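Local coordinates for putative exported protein (Bacteroides fragilis, PDB 3FZX) that is of unknown function but binds calcium ions and may be an exported lipid-binding protein with a YmcC-like fold, at residues M94-V99 / N138-E142; T158-F163 / V212-I216. All blocks are in the same frame, centred on the assembly; numbering follows the deposited sequence.

How the contacts relate
The chain is mostly antiparallel strand, closed into a barrel. Both contacts join a turn or loop to a strand of this barrel. Contact 1 sets the loop before strand 99-107 beside the first part of strand 136-158. Contact 2 sets the turn at the far end of that strand, where the chain doubles back into strand 161-175, against strand 207-217. The two follow in series along the chain. They lie on opposite sides of its centre, with their own centres 29 Å apart and nearest atoms about 15 Å apart, so they do not touch. Both are away from the calcium sites at Gly119, Asp121 and Asp122.

Contact 1: M94-V99 / N138-E142; sequences MMNADV and NNRAE
A loop-to-strand contact at the barrel wall joins the link between helix 89-94 and strand 99-107 to the corner at Asn138 and Asn139 in strand 136-158. In 94-99 the chain forms a type I beta turn from Asn96 to Val99, closed by Val99 N to Asn96 O at 3.0 Å. Asn96 also makes an Asx turn: its OD1 accepts from Asp98 N at 3.1 Å. In 138-142 Asn139 is the centre of an inverse gamma turn (phi/psi -88/83), and the chain is extended from Arg140 on. The closest CA pair is Met94 with Asn139, 7.0 Å apart. The one hydrogen bond across is nearly straight: Asn139 ND2 donates to Met94 O at 3.0 Å. Asn139 holds its chi1 at t, and its OD1 lies 3.2 Å from Met94 CB. The same residue's ND2 also bonds Gln133 OE1, so it bridges the loop and strand 127-133. Val99 CG2 lies 3.9 Å from Asn139 ND2. Met94 is a selenomethionine. Its ppp rotamer folds the side chain over the strand backbone: Met94 CE lies 3.6 Å from Arg140 CA and 4.2 Å from Ala141 CB. Met94 also touches Leu131. The CA-to-CB bond of Arg140 points away from the loop. Its guanidinium bonds Lys137 O through NH1 and Glu43 O of the second subunit through NH2. The arrangement is that of a connecting loop of an antiparallel barrel, packed on a strand corner and linked to it by a side-chain amide.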
# COMPACT_ATOMS: atom_id res chain seq x y z
N MSE A 94 -9.99 9.84 -16.67
CA MSE A 94 -9.84 8.51 -17.26
C MSE A 94 -10.60 7.44 -16.49
O MSE A 94 -10.62 6.28 -16.92
CB MSE A 94 -8.37 8.15 -17.52
CG MSE A 94 -7.38 8.32 -16.39
SE MSE A 94 -7.49 6.89 -15.09
CE MSE A 94 -6.51 5.42 -16.07
N MSE A 95 -11.27 7.82 -15.40
CA MSE A 95 -11.92 6.83 -14.52
C MSE A 95 -13.25 6.32 -15.03
O MSE A 95 -14.06 7.07 -15.57
CB MSE A 95 -12.18 7.41 -13.14
CG MSE A 95 -11.05 7.28 -12.12
SE MSE A 95 -11.53 8.50 -10.64
CE MSE A 95 -9.71 8.61 -9.93
N ASN A 96 -13.46 5.03 -14.82
CA ASN A 96 -14.75 4.39 -14.98
C ASN A 96 -14.79 3.18 -14.03
O ASN A 96 -13.82 2.92 -13.29
CB ASN A 96 -15.04 4.04 -16.45
CG ASN A 96 -13.95 3.20 -17.09
OD1 ASN A 96 -13.54 2.17 -16.54
ND2 ASN A 96 -13.47 3.63 -18.26
N ALA A 97 -15.91 2.48 -14.00
CA ALA A 97 -16.10 1.35 -13.10
C ALA A 97 -15.04 0.25 -13.22
O ALA A 97 -14.81 -0.47 -12.27
CB ALA A 97 -17.49 0.75 -13.30
N ASP A 98 -14.41 0.11 -14.39
CA ASP A 98 -13.37 -0.90 -14.57
C ASP A 98 -11.94 -0.40 -14.28
O ASP A 98 -10.98 -1.14 -14.51
CB ASP A 98 -13.45 -1.50 -15.99
CG ASP A 98 -14.72 -2.34 -16.22
OD1 ASP A 98 -15.53 -2.52 -15.29
OD2 ASP A 98 -14.91 -2.82 -17.34
N VAL A 99 -11.80 0.83 -13.80
CA VAL A 99 -10.49 1.36 -13.44
C VAL A 99 -10.16 1.01 -12.00
O VAL A 99 -10.98 1.16 -11.12
CB VAL A 99 -10.37 2.90 -13.66
CG1 VAL A 99 -9.18 3.47 -12.91
CG2 VAL A 99 -10.26 3.21 -15.16
N ASN A 138 -4.65 0.28 -22.52
CA ASN A 138 -4.24 1.58 -23.04
C ASN A 138 -4.73 2.69 -22.17
O ASN A 138 -4.13 3.75 -22.17
CB ASN A 138 -4.78 1.82 -24.46
CG ASN A 138 -4.06 1.03 -25.51
OD1 ASN A 138 -2.98 0.49 -25.27
ND2 ASN A 138 -4.63 0.98 -26.70
N ASN A 139 -5.83 2.47 -21.46
CA ASN A 139 -6.31 3.46 -20.52
C ASN A 139 -5.65 3.23 -19.16
O ASN A 139 -6.22 2.60 -18.29
CB ASN A 139 -7.84 3.45 -20.41
CG ASN A 139 -8.35 4.48 -19.45
OD1 ASN A 139 -7.70 5.49 -19.23
ND2 ASN A 139 -9.50 4.21 -18.83
N ARG A 140 -4.44 3.75 -19.01
CA ARG A 140 -3.74 3.73 -17.73
C ARG A 140 -2.97 5.03 -17.47
O ARG A 140 -2.75 5.82 -18.39
CB ARG A 140 -2.79 2.55 -17.67
CG ARG A 140 -1.67 2.56 -18.66
CD ARG A 140 -0.94 1.24 -18.60
NE ARG A 140 0.29 1.27 -19.37
CZ ARG A 140 0.36 1.21 -20.71
NH1 ARG A 140 -0.73 1.16 -21.47
NH2 ARG A 140 1.53 1.23 -21.29
N ALA A 141 -2.53 5.21 -16.23
CA ALA A 141 -1.84 6.42 -15.83
C ALA A 141 -0.95 6.14 -14.64
O ALA A 141 -1.22 5.22 -13.87
CB ALA A 141 -2.87 7.50 -15.48
N GLU A 142 0.10 6.94 -14.48
CA GLU A 142 0.96 6.93 -13.30
C GLU A 142 1.11 8.35 -12.75
O GLU A 142 1.45 9.28 -13.52
CB GLU A 142 2.32 6.38 -13.63
CG GLU A 142 3.29 6.37 -12.44
CD GLU A 142 4.66 5.82 -12.81
OE1 GLU A 142 4.85 4.59 -12.80
OE2 GLU A 142 5.56 6.61 -13.09

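Contact 2: T158-F163 / V212-I216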
# COMPACT_ATOMS: atom_id res chain seq x y z
N THR A 158 -13.21 27.03 4.39
CA THR A 158 -13.83 26.21 3.38
C THR A 158 -15.36 26.23 3.58
O THR A 158 -15.85 26.73 4.62
CB THR A 158 -13.35 24.74 3.45
OG1 THR A 158 -14.05 24.06 4.49
CG2 THR A 158 -11.85 24.65 3.68
N PRO A 159 -16.11 25.67 2.60
CA PRO A 159 -17.57 25.57 2.81
C PRO A 159 -17.99 24.72 4.02
O PRO A 159 -19.05 24.97 4.59
CB PRO A 159 -18.06 24.96 1.49
CG PRO A 159 -17.08 25.51 0.46
CD PRO A 159 -15.74 25.50 1.19
N ALA A 160 -17.15 23.77 4.42
CA ALA A 160 -17.38 22.98 5.64
C ALA A 160 -16.95 23.71 6.92
O ALA A 160 -17.30 23.29 8.00
CB ALA A 160 -16.70 21.59 5.56
N GLY A 161 -16.20 24.80 6.81
CA GLY A 161 -15.76 25.56 7.97
C GLY A 161 -14.29 25.96 7.86
O GLY A 161 -13.66 25.79 6.80
N ALA A 162 -13.77 26.51 8.95
CA ALA A 162 -12.38 26.98 9.05
C ALA A 162 -11.60 25.94 9.86
O ALA A 162 -11.99 25.58 10.98
CB ALA A 162 -12.31 28.37 9.72
N PHE A 163 -10.51 25.45 9.29
CA PHE A 163 -9.68 24.42 9.91
C PHE A 163 -8.20 24.84 9.93
O PHE A 163 -7.68 25.37 8.95
CB PHE A 163 -9.87 23.11 9.15
CG PHE A 163 -11.29 22.65 9.13
CD1 PHE A 163 -11.85 22.06 10.26
CD2 PHE A 163 -12.08 22.84 8.01
CE1 PHE A 163 -13.20 21.65 10.26
CE2 PHE A 163 -13.43 22.45 8.01
CZ PHE A 163 -13.98 21.84 9.12
N VAL A 212 -11.46 21.55 -2.67
CA VAL A 212 -11.77 22.16 -1.38
C VAL A 212 -12.79 21.28 -0.65
O VAL A 212 -13.78 20.81 -1.24
CB VAL A 212 -12.39 23.59 -1.55
CG1 VAL A 212 -12.55 24.28 -0.20
CG2 VAL A 212 -11.53 24.44 -2.50
N LEU A 213 -12.55 21.06 0.63
CA LEU A 213 -13.49 20.37 1.52
C LEU A 213 -14.83 21.08 1.43
O LEU A 213 -14.92 22.29 1.57
CB LEU A 213 -12.97 20.42 2.96
CG LEU A 213 -13.82 19.74 4.04
CD1 LEU A 213 -13.96 18.27 3.78
CD2 LEU A 213 -13.23 20.05 5.42
N GLU A 214 -15.88 20.30 1.20
CA GLU A 214 -17.22 20.82 1.00
C GLU A 214 -18.17 20.49 2.16
O GLU A 214 -19.01 21.30 2.50
CB GLU A 214 -17.76 20.25 -0.33
CG GLU A 214 -19.22 20.55 -0.67
CD GLU A 214 -19.51 22.01 -0.91
OE1 GLU A 214 -18.54 22.77 -1.09
OE2 GLU A 214 -20.70 22.39 -0.97
N ARG A 215 -18.06 19.30 2.75
CA ARG A 215 -19.01 18.90 3.78
C ARG A 215 -18.45 17.79 4.70
O ARG A 215 -17.75 16.89 4.22
CB ARG A 215 -20.29 18.39 3.09
CG ARG A 215 -21.46 18.10 4.02
CD ARG A 215 -22.61 17.38 3.32
NE ARG A 215 -23.64 17.00 4.30
CZ ARG A 215 -24.73 16.25 4.05
NH1 ARG A 215 -24.97 15.75 2.84
NH2 ARG A 215 -25.58 15.98 5.04
N ILE A 216 -18.77 17.90 5.99
CA ILE A 216 -18.50 16.89 7.00
C ILE A 216 -19.86 16.50 7.58
O ILE A 216 -20.60 17.35 8.03
CB ILE A 216 -17.61 17.46 8.13
CG1 ILE A 216 -16.21 17.82 7.60
CG2 ILE A 216 -17.46 16.44 9.26
CD1 ILE A 216 -15.39 18.71 8.53
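Segment 158-163 reverses the chain in a tight hairpin. A type I beta turn runs from Thr158 to Gly161, with Thr158 N to Gly161 O at 2.7 Å and Gly161 N to Thr158 O at 2.9 Å. At the phi/psi of Gly161 (136/-172) a CB would jam against Ala160 O, which by itself calls for glycine. Segment 212-216 is strand with a classic beta bulge, where Glu214 and Arg215 both face Thr20 of strand 18-25. Ala160 and Arg215 are the closest CA pair, at 4.8 Å, yet no hydrogen bond crosses between the segments. Within the turn, Thr158 OG1 donates to Gly161 O at 2.9 Å. Pro159 CD sits 3.7 Å from Val212 CG1 and 3.3 Å from Leu213 O. Ala160 CB meets Leu213 CG at 3.7 Å and Ile216 CG1 at 4.3 Å. The Phe163 ring lies obliquely to two methyls, with Phe163 CE2 3.5 Å from Leu213 CD2 and CZ 3.5 Å from Ile216 CD1. Glu214 OE1 comes 3.4 Å from Pro159 CB. Ile193 also touches Phe163 and Leu213. The chemistry is mainly apolar: the hairpin rests on strand 207-217 by van der Waals contact with its side chains and backbone, without pairing as a sheet neighbour.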